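Local coordinates for RING finger protein unkempt homolog (Mus musculus, PDB 5ELK) that binds specific mRNA sequences through clustered CCCH zinc fingers and represses translation, so shaping the early morphology of cortical neurons, at residues Y50-C55 with P89-S94; P56-K59 with E63-D66; E84-P89 with C112-I117; T95-M100 with C106-F111. One frame throughout, in Å; residues are numbered along the deposited sequence.

Contact 1. Residues Y50-C55 with P89-S94. With ZN (zinc ion), chain D; nucleotides of chain B.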
# COMPACT_ATOMS: atom_id res chain seq x y z
N TYR A 50 3.62 11.16 7.05
CA TYR A 50 4.88 11.00 6.36
C TYR A 50 4.75 11.36 4.89
O TYR A 50 3.67 11.31 4.32
CB TYR A 50 5.42 9.58 6.53
CG TYR A 50 4.41 8.48 6.22
CD1 TYR A 50 4.29 7.96 4.94
CD2 TYR A 50 3.61 7.95 7.21
CE1 TYR A 50 3.39 6.95 4.66
CE2 TYR A 50 2.71 6.94 6.94
CZ TYR A 50 2.60 6.45 5.67
OH TYR A 50 1.70 5.45 5.41
N ARG A 51 5.88 11.74 4.30
CA ARG A 51 5.94 12.14 2.91
C ARG A 51 5.92 10.92 1.98
O ARG A 51 6.19 9.80 2.41
CB ARG A 51 7.21 12.99 2.68
CG ARG A 51 7.05 14.52 2.85
CD ARG A 51 6.02 14.94 3.92
NE ARG A 51 6.62 15.60 5.07
CZ ARG A 51 6.05 15.71 6.27
NH1 ARG A 51 4.86 15.19 6.51
NH2 ARG A 51 6.69 16.33 7.24
N SER A 52 5.57 11.16 0.72
CA SER A 52 5.53 10.09 -0.28
C SER A 52 6.91 9.48 -0.54
O SER A 52 7.02 8.32 -0.91
CB SER A 52 4.95 10.60 -1.60
OG SER A 52 5.70 11.69 -2.10
N SER A 53 7.96 10.27 -0.34
CA SER A 53 9.31 9.85 -0.71
C SER A 53 9.82 8.70 0.18
O SER A 53 9.51 8.66 1.37
CB SER A 53 10.26 11.04 -0.63
OG SER A 53 10.03 11.80 0.53
N PRO A 54 10.60 7.77 -0.40
CA PRO A 54 11.18 6.65 0.36
C PRO A 54 12.21 7.08 1.40
O PRO A 54 12.94 8.03 1.14
CB PRO A 54 11.89 5.82 -0.71
CG PRO A 54 11.33 6.27 -2.01
CD PRO A 54 10.97 7.70 -1.82
N CYS A 55 12.25 6.41 2.55
CA CYS A 55 13.33 6.61 3.51
C CYS A 55 14.58 5.91 2.99
O CYS A 55 14.57 4.71 2.75
CB CYS A 55 12.96 6.05 4.89
SG CYS A 55 14.23 6.31 6.18
N PRO A 89 -1.53 9.03 0.22
CA PRO A 89 -2.56 9.97 -0.26
C PRO A 89 -2.22 10.74 -1.53
O PRO A 89 -3.13 11.09 -2.27
CB PRO A 89 -2.68 10.95 0.91
CG PRO A 89 -2.42 10.11 2.10
CD PRO A 89 -1.37 9.11 1.68
N GLU A 90 -0.94 11.00 -1.77
CA GLU A 90 -0.48 11.79 -2.92
C GLU A 90 -0.03 10.91 -4.08
O GLU A 90 0.28 11.41 -5.16
CB GLU A 90 0.67 12.70 -2.51
CG GLU A 90 0.34 13.71 -1.44
CD GLU A 90 1.52 14.61 -1.11
OE1 GLU A 90 1.32 15.62 -0.41
OE2 GLU A 90 2.65 14.31 -1.57
N ILE A 91 0.01 9.60 -3.86
CA ILE A 91 0.51 8.66 -4.85
C ILE A 91 -0.65 7.81 -5.37
O ILE A 91 -0.71 7.48 -6.56
CB ILE A 91 1.59 7.72 -4.24
CG1 ILE A 91 2.76 8.52 -3.66
CG2 ILE A 91 2.07 6.68 -5.25
CD1 ILE A 91 3.57 9.29 -4.69
N TYR A 92 -1.56 7.48 -4.46
CA TYR A 92 -2.60 6.48 -4.67
C TYR A 92 -3.57 6.92 -5.77
O TYR A 92 -4.12 8.00 -5.69
CB TYR A 92 -3.35 6.26 -3.36
CG TYR A 92 -4.46 5.23 -3.40
CD1 TYR A 92 -4.21 3.91 -3.74
CD2 TYR A 92 -5.77 5.57 -3.07
CE1 TYR A 92 -5.24 2.97 -3.78
CE2 TYR A 92 -6.80 4.63 -3.10
CZ TYR A 92 -6.53 3.34 -3.45
OH TYR A 92 -7.57 2.42 -3.47
N LYS A 93 -3.74 6.07 -6.79
CA LYS A 93 -4.64 6.33 -7.93
C LYS A 93 -4.27 7.57 -8.74
O LYS A 93 -5.10 8.09 -9.49
CB LYS A 93 -6.10 6.45 -7.48
CG LYS A 93 -6.62 5.27 -6.70
CD LYS A 93 -6.69 4.04 -7.56
CE LYS A 93 -7.54 2.95 -6.94
NZ LYS A 93 -7.70 1.80 -7.88
N SER A 94 -3.03 8.03 -8.59
CA SER A 94 -2.59 9.24 -9.28
C SER A 94 -2.18 8.95 -10.73
O SER A 94 -2.11 9.86 -11.55
CB SER A 94 -1.42 9.89 -8.53
OG SER A 94 -0.34 9.00 -8.41
ZN ZN D . 12.93 6.18 8.20
P U B 3 6.75 7.93 -8.48
OP1 U B 3 6.89 7.48 -9.88
OP2 U B 3 6.20 9.27 -8.15
O5' U B 3 5.84 6.85 -7.75
C5' U B 3 6.24 6.26 -6.52
C4' U B 3 5.83 4.82 -6.46
O4' U B 3 4.37 4.74 -6.37
C3' U B 3 6.23 3.99 -7.67
O3' U B 3 6.45 2.64 -7.27
C2' U B 3 4.97 4.06 -8.53
O2' U B 3 4.85 3.03 -9.49
C1' U B 3 3.88 3.98 -7.46
N1 U B 3 2.57 4.52 -7.87
C2 U B 3 1.42 3.85 -7.46
O2 U B 3 1.44 2.84 -6.77
N3 U B 3 0.23 4.39 -7.88
C4 U B 3 0.06 5.51 -8.67
O4 U B 3 -1.08 5.88 -8.97
C5 U B 3 1.29 6.14 -9.05
C6 U B 3 2.47 5.65 -8.65
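Two CCCH zinc fingers meet where Ser52, in the lead-in to the first zinc cysteine of one finger, packs on Ile91 at the start of the next. The touch is made by aliphatic atoms: Ser52 CB lies 3.6 Å from Ile91 CD1, and Ile91 CG1 is nearly as close to that CB. Ser52 and Glu90 have the nearest CA atoms across the pair, 6.8 Å apart, and no hydrogen bond spans the segments; the burial is modest, 115 Å² in all. Glu90 stands at the margin, its chain extended beyond CG, and brings OE2 to 4.1 Å from Ser52 OG, too long for a bond. With OG lodged between backbone N and carbonyl carbon (chi1 58°), Ser52 turns its hydroxyl away from the isoleucine, leaving CB to make the contact; the OG makes a weak hydrogen bond to an RNA phosphate.

Ile91 is two-sided. Its CG1 branch serves the serine, while CG2, anti to the backbone N, reaches the RNA and sits 3.2 Å from O4' of U3 of chain B. From Ile91 to Ser94 the chain makes a type II beta turn, closed by Ser94 N bonding to Ile91 O at 3.1 Å. The turn brings its amides up to O4 of the uracil, with Lys93 N 3.4 Å and Ser94 N 2.9 Å away.

On the other segment, Cys55 SG binds a zinc ion at 2.4 Å, and Cys70, Cys76 and His80 complete that site. Gln85 adds a weak hydrogen bond from its NE2 to Ser52 O, tying the lead-in to helix 82-86.

Contact 2. Residues P56-K59 with E63-D66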
# COMPACT_ATOMS: atom_id res chain seq x y z
N PRO A 56 15.67 6.67 2.78
CA PRO A 56 16.89 6.06 2.22
C PRO A 56 17.67 5.22 3.23
O PRO A 56 18.66 4.58 2.84
CB PRO A 56 17.70 7.27 1.76
CG PRO A 56 17.25 8.35 2.66
CD PRO A 56 15.81 8.13 2.93
N ASN A 57 17.23 5.20 4.49
CA ASN A 57 17.79 4.27 5.47
C ASN A 57 17.13 2.91 5.31
O ASN A 57 17.54 1.94 5.92
CB ASN A 57 17.58 4.77 6.91
CG ASN A 57 18.17 6.15 7.16
OD1 ASN A 57 19.31 6.43 6.78
ND2 ASN A 57 17.41 7.01 7.82
N VAL A 58 16.09 2.85 4.49
CA VAL A 58 15.37 1.59 4.28
C VAL A 58 15.46 1.21 2.82
O VAL A 58 15.76 0.06 2.51
CB VAL A 58 13.90 1.70 4.65
CG1 VAL A 58 13.21 0.34 4.49
CG2 VAL A 58 13.78 2.23 6.07
N LYS A 59 15.21 2.16 1.94
CA LYS A 59 15.29 1.90 0.52
C LYS A 59 16.64 2.34 -0.02
O LYS A 59 16.90 3.53 -0.20
CB LYS A 59 14.16 2.60 -0.24
CG LYS A 59 14.09 2.12 -1.68
CD LYS A 59 13.16 2.95 -2.52
CE LYS A 59 12.90 2.30 -3.87
NZ LYS A 59 11.90 3.07 -4.67
N GLU A 63 15.97 -1.64 -3.96
CA GLU A 63 15.50 -2.64 -3.00
C GLU A 63 14.92 -2.01 -1.73
O GLU A 63 15.55 -1.18 -1.08
CB GLU A 63 16.61 -3.62 -2.63
CG GLU A 63 16.27 -5.08 -2.91
CD GLU A 63 16.75 -5.56 -4.27
OE1 GLU A 63 15.92 -5.63 -5.21
OE2 GLU A 63 17.96 -5.86 -4.41
N TRP A 64 13.70 -2.41 -1.39
CA TRP A 64 13.12 -2.11 -0.09
C TRP A 64 13.74 -3.09 0.90
O TRP A 64 13.79 -4.30 0.63
CB TRP A 64 11.58 -2.25 -0.14
CG TRP A 64 10.93 -1.06 -0.83
CD1 TRP A 64 10.60 -0.96 -2.15
CD2 TRP A 64 10.57 0.19 -0.23
NE1 TRP A 64 10.05 0.28 -2.40
CE2 TRP A 64 10.03 1.00 -1.24
CE3 TRP A 64 10.66 0.70 1.07
CZ2 TRP A 64 9.57 2.29 -0.99
CZ3 TRP A 64 10.21 1.97 1.30
CH2 TRP A 64 9.68 2.75 0.29
N GLY A 65 14.27 -2.57 2.00
CA GLY A 65 14.95 -3.40 2.99
C GLY A 65 14.15 -3.46 4.27
O GLY A 65 13.00 -3.04 4.30
N ASP A 66 14.75 -3.97 5.34
CA ASP A 66 14.07 -4.08 6.62
C ASP A 66 13.85 -2.66 7.15
O ASP A 66 14.79 -1.88 7.19
CB ASP A 66 14.92 -4.91 7.58
CG ASP A 66 14.20 -5.25 8.86
OD1 ASP A 66 12.94 -5.26 8.86
OD2 ASP A 66 14.89 -5.52 9.87
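Apolar contact between Lys59 and Trp64 dominates this small antiparallel hairpin of the CCCH finger. The two are a non-hydrogen-bonded pair, CA atoms 4.6 Å apart, with both side chains on the same face of the sheet. Lys59 CB makes a CH-pi contact over the six-membered ring of Trp64, 4.2 Å from its centroid and 10° off the normal. CG lies anti to the backbone N (chi1 -169°) and the chain stays extended, which carries CD over the same face, 3.9 Å from Trp64 CE2, and CE to 3.8 Å from Trp64 NE1. An alanine here would keep the CB contact but take away the methylenes over CE2 and NE1, and the indole would probably be freer to shift. Val58 adds CG1, 4.3 Å from Trp64 CE3.

Polar contacts are slighter. Gly65 N gives a weak hydrogen bond to Val58 O, 3.1 Å long and bent to 133°, and Lys59 CA makes a CA-H...O contact with Glu63 O at 3.5 Å. Trp64 NE1 is buried without a hydrogen-bond partner in the model.

Beyond the hairpin strands 59-60 and 63-64, the indole rests on Pro54 and on Arg82 and Gln85 of helix 82-86, while Val58 touches the zinc ligand His80.

Contact 3. Residues E84-P89 with C112-I117. With ZN (zinc ion), chain E; nucleotides of chain B.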
# COMPACT_ATOMS: atom_id res chain seq x y z
N GLU A 84 3.53 1.57 1.74
CA GLU A 84 3.30 2.89 2.31
C GLU A 84 3.38 3.96 1.24
O GLU A 84 2.70 4.98 1.31
CB GLU A 84 4.31 3.20 3.41
CG GLU A 84 3.92 2.61 4.74
CD GLU A 84 4.60 3.27 5.91
OE1 GLU A 84 5.68 3.86 5.73
OE2 GLU A 84 4.02 3.20 7.01
N GLN A 85 4.22 3.73 0.25
CA GLN A 85 4.37 4.70 -0.82
C GLN A 85 3.23 4.58 -1.84
O GLN A 85 2.62 5.58 -2.22
CB GLN A 85 5.72 4.49 -1.51
CG GLN A 85 6.01 5.51 -2.58
CD GLN A 85 7.35 5.28 -3.25
OE1 GLN A 85 7.68 4.16 -3.63
NE2 GLN A 85 8.13 6.34 -3.40
N GLN A 86 2.96 3.36 -2.29
CA GLN A 86 1.97 3.14 -3.33
C GLN A 86 0.58 3.59 -2.88
O GLN A 86 -0.21 4.07 -3.69
CB GLN A 86 1.94 1.67 -3.75
CG GLN A 86 3.16 1.25 -4.56
CD GLN A 86 2.92 0.00 -5.39
OE1 GLN A 86 3.30 -1.10 -5.00
NE2 GLN A 86 2.27 0.18 -6.54
N PHE A 87 0.33 3.48 -1.58
CA PHE A 87 -0.96 3.86 -1.03
C PHE A 87 -0.86 5.14 -0.24
O PHE A 87 -1.65 5.39 0.67
CB PHE A 87 -1.50 2.72 -0.17
CG PHE A 87 -1.84 1.50 -0.97
CD1 PHE A 87 -0.87 0.57 -1.28
CD2 PHE A 87 -3.12 1.30 -1.45
CE1 PHE A 87 -1.17 -0.54 -2.02
CE2 PHE A 87 -3.42 0.19 -2.20
CZ PHE A 87 -2.45 -0.73 -2.48
N HIS A 88 0.11 5.97 -0.59
CA HIS A 88 0.20 7.29 0.01
C HIS A 88 -0.88 8.18 -0.60
O HIS A 88 -1.13 8.11 -1.80
CB HIS A 88 1.57 7.90 -0.22
CG HIS A 88 1.83 9.11 0.61
ND1 HIS A 88 1.50 10.39 0.21
CD2 HIS A 88 2.38 9.24 1.85
CE1 HIS A 88 1.83 11.25 1.15
NE2 HIS A 88 2.37 10.58 2.16
N PRO A 89 -1.53 9.03 0.22
CA PRO A 89 -2.56 9.97 -0.26
C PRO A 89 -2.22 10.74 -1.53
O PRO A 89 -3.13 11.09 -2.27
CB PRO A 89 -2.68 10.95 0.91
CG PRO A 89 -2.42 10.11 2.10
CD PRO A 89 -1.37 9.11 1.68
N CYS A 112 -5.61 -2.48 -6.32
CA CYS A 112 -4.68 -1.82 -7.22
C CYS A 112 -4.45 -0.42 -6.68
O CYS A 112 -5.41 0.24 -6.26
CB CYS A 112 -5.26 -1.75 -8.63
SG CYS A 112 -4.07 -1.14 -9.87
N ALA A 113 -3.20 0.03 -6.71
CA ALA A 113 -2.84 1.37 -6.22
C ALA A 113 -2.88 2.39 -7.34
O ALA A 113 -2.60 3.58 -7.12
CB ALA A 113 -1.46 1.35 -5.58
N PHE A 114 -3.23 1.93 -8.54
CA PHE A 114 -3.30 2.78 -9.72
C PHE A 114 -4.74 3.06 -10.15
O PHE A 114 -5.68 2.38 -9.74
CB PHE A 114 -2.53 2.14 -10.87
CG PHE A 114 -1.07 2.02 -10.58
CD1 PHE A 114 -0.57 0.93 -9.88
CD2 PHE A 114 -0.19 3.00 -10.98
CE1 PHE A 114 0.77 0.82 -9.60
CE2 PHE A 114 1.16 2.90 -10.69
CZ PHE A 114 1.63 1.80 -10.01
N ALA A 115 -4.91 4.07 -10.99
CA ALA A 115 -6.24 4.51 -11.39
C ALA A 115 -6.83 3.61 -12.46
O ALA A 115 -6.16 3.22 -13.42
CB ALA A 115 -6.19 5.95 -11.85
N HIS A 116 -8.09 3.26 -12.28
CA HIS A 116 -8.85 2.56 -13.29
C HIS A 116 -9.71 3.59 -14.00
O HIS A 116 -9.32 4.74 -14.13
CB HIS A 116 -9.66 1.43 -12.65
CG HIS A 116 -8.79 0.35 -12.10
ND1 HIS A 116 -9.25 -0.58 -11.19
CD2 HIS A 116 -7.49 0.06 -12.32
CE1 HIS A 116 -8.26 -1.40 -10.88
NE2 HIS A 116 -7.18 -1.04 -11.55
N ILE A 117 -10.88 3.17 -14.46
CA ILE A 117 -11.72 4.04 -15.27
C ILE A 117 -12.75 4.68 -14.39
O ILE A 117 -13.26 4.06 -13.46
CB ILE A 117 -12.43 3.23 -16.35
CG1 ILE A 117 -11.38 2.46 -17.15
CG2 ILE A 117 -13.31 4.13 -17.22
CD1 ILE A 117 -10.33 3.34 -17.80
ZN ZN E . -5.29 -1.88 -11.78
P U B 3 6.75 7.93 -8.48
OP1 U B 3 6.89 7.48 -9.88
OP2 U B 3 6.20 9.27 -8.15
O5' U B 3 5.84 6.85 -7.75
C5' U B 3 6.24 6.26 -6.52
C4' U B 3 5.83 4.82 -6.46
O4' U B 3 4.37 4.74 -6.37
C3' U B 3 6.23 3.99 -7.67
O3' U B 3 6.45 2.64 -7.27
C2' U B 3 4.97 4.06 -8.53
O2' U B 3 4.85 3.03 -9.49
C1' U B 3 3.88 3.98 -7.46
N1 U B 3 2.57 4.52 -7.87
C2 U B 3 1.42 3.85 -7.46
O2 U B 3 1.44 2.84 -6.77
N3 U B 3 0.23 4.39 -7.88
C4 U B 3 0.06 5.51 -8.67
O4 U B 3 -1.08 5.88 -8.97
C5 U B 3 1.29 6.14 -9.05
C6 U B 3 2.47 5.65 -8.65
P A B 4 7.43 1.68 -8.11
OP1 A B 4 8.36 1.00 -7.17
OP2 A B 4 7.96 2.51 -9.23
O5' A B 4 6.48 0.57 -8.75
C5' A B 4 5.80 -0.37 -7.92
C4' A B 4 5.16 -1.49 -8.72
O4' A B 4 4.08 -0.97 -9.55
C3' A B 4 6.07 -2.28 -9.66
O3' A B 4 5.53 -3.59 -9.74
C2' A B 4 5.82 -1.60 -11.00
O2' A B 4 6.16 -2.38 -12.13
C1' A B 4 4.31 -1.35 -10.90
N9 A B 4 3.79 -0.29 -11.76
C8 A B 4 4.37 0.92 -12.05
N7 A B 4 3.62 1.69 -12.81
C5 A B 4 2.47 0.94 -13.04
C6 A B 4 1.30 1.22 -13.79
N6 A B 4 1.11 2.35 -14.46
N1 A B 4 0.33 0.26 -13.81
C2 A B 4 0.55 -0.88 -13.12
N3 A B 4 1.60 -1.25 -12.39
C4 A B 4 2.55 -0.28 -12.39
P G B 5 6.43 -4.90 -9.53
OP1 G B 5 7.88 -4.54 -9.50
OP2 G B 5 5.95 -5.89 -10.53
O5' G B 5 5.96 -5.44 -8.11
C5' G B 5 6.59 -5.02 -6.91
C4' G B 5 5.75 -5.33 -5.70
O4' G B 5 4.67 -4.35 -5.61
C3' G B 5 5.09 -6.71 -5.68
O3' G B 5 5.05 -7.21 -4.34
C2' G B 5 3.66 -6.41 -6.14
O2' G B 5 2.69 -7.34 -5.70
C1' G B 5 3.43 -5.02 -5.55
N9 G B 5 2.43 -4.22 -6.27
C8 G B 5 2.55 -3.72 -7.55
N7 G B 5 1.50 -3.05 -7.92
C5 G B 5 0.64 -3.11 -6.83
C6 G B 5 -0.66 -2.56 -6.65
O6 G B 5 -1.32 -1.89 -7.45
N1 G B 5 -1.19 -2.86 -5.41
C2 G B 5 -0.53 -3.59 -4.44
N2 G B 5 -1.21 -3.77 -3.29
N3 G B 5 0.68 -4.11 -4.59
C4 G B 5 1.20 -3.83 -5.80
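The Phe114 ring is sandwiched between two RNA bases: U3 of chain B lies over one face and A4 of chain B over the other. Phe114 CZ is 3.3 Å from C2 of the uracil and equally near C5 of the adenine, both bases being displaced toward the ring's rim, while U3 O2' sits at the ring edge in its plane. The second ring, Phe87, takes Ala113 CB over one face in a CH-pi contact, 4.0 Å from the centroid; C2 of G5 of chain B lies in plane at its edge.

Gln86 ties helix 82-86 to this site. Its amide crosses the Phe114 ring obliquely, planes 62° apart, and NE2 donates a straight hydrogen bond to U3 O2 (2.8 Å, 163°). CG is anti to the carbonyl carbon (chi1 -72°) and the chain is extended beyond it, which delivers the amide to the uracil while Gln86 CB stays 3.9 Å from Ala113 CB.

In this CCCH finger, two of the three residues between the third cysteine and the histidine meet bases, Phe114 by stacking and Ala113 through its backbone. Ala113 N donates to G5 O6 at 2.8 Å, and Ala113 O accepts from U3 N3 at 3.0 Å. A leucine in place of Phe114 has no flat ring to put between U3 and A4, and the two bases would probably be left freer to tilt. Cys112 SG binds zinc and also accepts from Phe114 N (3.4 Å), while His116 NE2 supplies another ligand. Cys97 and Cys106 complete the metal's shell.

Contact 4. Residues T95-M100 with C106-F111. With ZN (zinc ion), chain E; nucleotides of chain B.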
# COMPACT_ATOMS: atom_id res chain seq x y z
N THR A 95 -1.92 7.69 -11.02
CA THR A 95 -1.39 7.27 -12.31
C THR A 95 -2.21 6.11 -12.86
O THR A 95 -2.55 5.17 -12.14
CB THR A 95 0.07 6.79 -12.20
OG1 THR A 95 0.89 7.86 -11.69
CG2 THR A 95 0.62 6.35 -13.55
N LYS A 96 -2.52 6.19 -14.15
CA LYS A 96 -3.32 5.18 -14.83
C LYS A 96 -2.77 3.77 -14.68
O LYS A 96 -1.58 3.52 -14.88
CB LYS A 96 -3.39 5.50 -16.33
CG LYS A 96 -4.01 6.84 -16.66
CD LYS A 96 -4.17 7.02 -18.16
CE LYS A 96 -2.84 7.28 -18.87
NZ LYS A 96 -2.83 6.81 -20.29
N CYS A 97 -3.65 2.83 -14.35
CA CYS A 97 -3.28 1.43 -14.31
C CYS A 97 -3.06 0.89 -15.72
O CYS A 97 -3.95 0.90 -16.57
CB CYS A 97 -4.37 0.63 -13.60
SG CYS A 97 -4.09 -1.15 -13.54
N ASN A 98 -1.85 0.41 -15.96
CA ASN A 98 -1.44 -0.04 -17.28
C ASN A 98 -2.15 -1.32 -17.71
O ASN A 98 -2.52 -1.49 -18.86
CB ASN A 98 0.07 -0.25 -17.29
CG ASN A 98 0.72 0.30 -18.52
OD1 ASN A 98 1.32 -0.44 -19.30
ND2 ASN A 98 0.62 1.60 -18.72
N ASP A 99 -2.32 -2.24 -16.76
CA ASP A 99 -2.96 -3.52 -17.03
C ASP A 99 -4.40 -3.30 -17.48
O ASP A 99 -4.90 -3.99 -18.37
CB ASP A 99 -2.96 -4.39 -15.77
CG ASP A 99 -1.57 -4.64 -15.24
OD1 ASP A 99 -1.05 -3.77 -14.48
OD2 ASP A 99 -0.99 -5.69 -15.57
N MET A 100 -5.06 -2.33 -16.85
CA MET A 100 -6.45 -2.04 -17.16
C MET A 100 -6.53 -1.39 -18.53
O MET A 100 -7.46 -1.65 -19.29
CB MET A 100 -7.06 -1.12 -16.08
CG MET A 100 -8.49 -0.64 -16.38
SD MET A 100 -9.73 -1.94 -16.40
CE MET A 100 -9.94 -2.28 -14.64
N CYS A 106 -7.99 -5.68 -14.39
CA CYS A 106 -6.80 -5.64 -13.55
C CYS A 106 -6.84 -6.76 -12.52
O CYS A 106 -7.86 -6.97 -11.88
CB CYS A 106 -6.71 -4.29 -12.83
SG CYS A 106 -5.32 -4.14 -11.72
N PRO A 107 -5.73 -7.51 -12.35
CA PRO A 107 -5.73 -8.65 -11.42
C PRO A 107 -5.75 -8.26 -9.95
O PRO A 107 -6.15 -9.05 -9.09
CB PRO A 107 -4.42 -9.38 -11.77
CG PRO A 107 -3.55 -8.36 -12.41
CD PRO A 107 -4.48 -7.42 -13.13
N ARG A 108 -5.33 -7.04 -9.65
CA ARG A 108 -5.25 -6.58 -8.27
C ARG A 108 -6.58 -5.98 -7.84
O ARG A 108 -6.80 -5.75 -6.65
CB ARG A 108 -4.13 -5.55 -8.14
CG ARG A 108 -2.82 -6.02 -8.76
CD ARG A 108 -1.75 -4.98 -8.62
NE ARG A 108 -1.89 -3.90 -9.60
CZ ARG A 108 -1.63 -4.03 -10.89
NH1 ARG A 108 -1.23 -5.19 -11.38
NH2 ARG A 108 -1.78 -3.00 -11.71
N GLY A 109 -7.44 -5.72 -8.82
CA GLY A 109 -8.81 -5.33 -8.57
C GLY A 109 -8.95 -4.18 -7.59
O GLY A 109 -8.38 -3.13 -7.81
N PRO A 110 -9.69 -4.39 -6.49
CA PRO A 110 -9.94 -3.30 -5.54
C PRO A 110 -8.72 -2.88 -4.72
O PRO A 110 -8.82 -1.94 -3.93
CB PRO A 110 -11.01 -3.88 -4.62
CG PRO A 110 -10.76 -5.36 -4.65
CD PRO A 110 -10.26 -5.67 -6.03
N PHE A 111 -7.58 -3.53 -4.93
CA PHE A 111 -6.38 -3.24 -4.16
C PHE A 111 -5.26 -2.79 -5.07
O PHE A 111 -4.10 -2.70 -4.66
CB PHE A 111 -5.96 -4.46 -3.34
CG PHE A 111 -7.00 -4.91 -2.36
CD1 PHE A 111 -7.69 -3.99 -1.59
CD2 PHE A 111 -7.32 -6.24 -2.22
CE1 PHE A 111 -8.66 -4.39 -0.70
CE2 PHE A 111 -8.28 -6.65 -1.32
CZ PHE A 111 -8.95 -5.72 -0.56
ZN ZN E . -5.29 -1.88 -11.78
P A B 4 7.43 1.68 -8.11
OP1 A B 4 8.36 1.00 -7.17
OP2 A B 4 7.96 2.51 -9.23
O5' A B 4 6.48 0.57 -8.75
C5' A B 4 5.80 -0.37 -7.92
C4' A B 4 5.16 -1.49 -8.72
O4' A B 4 4.08 -0.97 -9.55
C3' A B 4 6.07 -2.28 -9.66
O3' A B 4 5.53 -3.59 -9.74
C2' A B 4 5.82 -1.60 -11.00
O2' A B 4 6.16 -2.38 -12.13
C1' A B 4 4.31 -1.35 -10.90
N9 A B 4 3.79 -0.29 -11.76
C8 A B 4 4.37 0.92 -12.05
N7 A B 4 3.62 1.69 -12.81
C5 A B 4 2.47 0.94 -13.04
C6 A B 4 1.30 1.22 -13.79
N6 A B 4 1.11 2.35 -14.46
N1 A B 4 0.33 0.26 -13.81
C2 A B 4 0.55 -0.88 -13.12
N3 A B 4 1.60 -1.25 -12.39
C4 A B 4 2.55 -0.28 -12.39
P G B 5 6.43 -4.90 -9.53
OP1 G B 5 7.88 -4.54 -9.50
OP2 G B 5 5.95 -5.89 -10.53
O5' G B 5 5.96 -5.44 -8.11
C5' G B 5 6.59 -5.02 -6.91
C4' G B 5 5.75 -5.33 -5.70
O4' G B 5 4.67 -4.35 -5.61
C3' G B 5 5.09 -6.71 -5.68
O3' G B 5 5.05 -7.21 -4.34
C2' G B 5 3.66 -6.41 -6.14
O2' G B 5 2.69 -7.34 -5.70
C1' G B 5 3.43 -5.02 -5.55
N9 G B 5 2.43 -4.22 -6.27
C8 G B 5 2.55 -3.72 -7.55
N7 G B 5 1.50 -3.05 -7.92
C5 G B 5 0.64 -3.11 -6.83
C6 G B 5 -0.66 -2.56 -6.65
O6 G B 5 -1.32 -1.89 -7.45
N1 G B 5 -1.19 -2.86 -5.41
C2 G B 5 -0.53 -3.59 -4.44
N2 G B 5 -1.21 -3.77 -3.29
N3 G B 5 0.68 -4.11 -4.59
C4 G B 5 1.20 -3.83 -5.80
P U B 3 6.75 7.93 -8.48
OP1 U B 3 6.89 7.48 -9.88
OP2 U B 3 6.20 9.27 -8.15
O5' U B 3 5.84 6.85 -7.75
C5' U B 3 6.24 6.26 -6.52
C4' U B 3 5.83 4.82 -6.46
O4' U B 3 4.37 4.74 -6.37
C3' U B 3 6.23 3.99 -7.67
O3' U B 3 6.45 2.64 -7.27
C2' U B 3 4.97 4.06 -8.53
O2' U B 3 4.85 3.03 -9.49
C1' U B 3 3.88 3.98 -7.46
N1 U B 3 2.57 4.52 -7.87
C2 U B 3 1.42 3.85 -7.46
O2 U B 3 1.44 2.84 -6.77
N3 U B 3 0.23 4.39 -7.88
C4 U B 3 0.06 5.51 -8.67
O4 U B 3 -1.08 5.88 -8.97
C5 U B 3 1.29 6.14 -9.05
C6 U B 3 2.47 5.65 -8.65
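Within the third CCCH finger of this chain, Arg108 reaches back from the loop after the second zinc cysteine to Asp99 on helix 98-103, passing along the RNA as it goes. Its CB leaves with CG anti to the carbonyl carbon, and CG continues straight to CD, which lies 3.3 Å from C6 of G5 of chain B. The bend at chi3 (-78°) then turns the guanidinium toward Asp99. NE makes a weak hydrogen bond to G5 O6, and NH2 ends 3.0 Å from Asp99 OD1 in a salt bridge, the N-H pointing almost straight at it (165°). OD1 sits in the guanidinium plane but is met from above its own carboxylate, the two planes being steeply turned against each other; NH1 adds a weak second bond to this oxygen. Cys106 SG lies over one guanidinium face.

Zinc joins the segments more firmly. Cys97 SG and Cys106 SG each bind it at 2.3 Å, and Cys112 and His116 complete the site. Cys97 is also the N-cap of helix 98-103, accepting weakly from Met100 N, while Met100 CE packs against Cys106 CB.

Backbone groups read the bases: Lys96 O accepts from N6 of A4 of chain B, Phe111 O accepts from G5 N1, Thr95 N donates to O4 of U3 of chain B, and Asn98 N points nearly straight at A4 N1, 3.1 Å away at 174°.

Contacts 3 and 4 share one zinc ion and the U3-A4-G5 bases, their centres 9 Å apart. Backbone pairs join them, Ala115 O lying 2.7 Å from Cys97 N and Ala115 N 2.8 Å from Thr95 O. Contact 1 shares Pro89 with contact 3 and puts Ile91 over the uracil face opposite Phe114; His88 NE2 lies 2.6 Å from Tyr50 O, and Ala113 O is 2.8 Å from Lys93 N. Contact 2 is nested within the loop closed by contact 1 and touches it through Pro54, whose CB is 3.6 Å from Lys59 CD. Contacts 2 and 4 do not touch, nearest atoms about 14 Å apart; helix 82-86 lies between them in sequence.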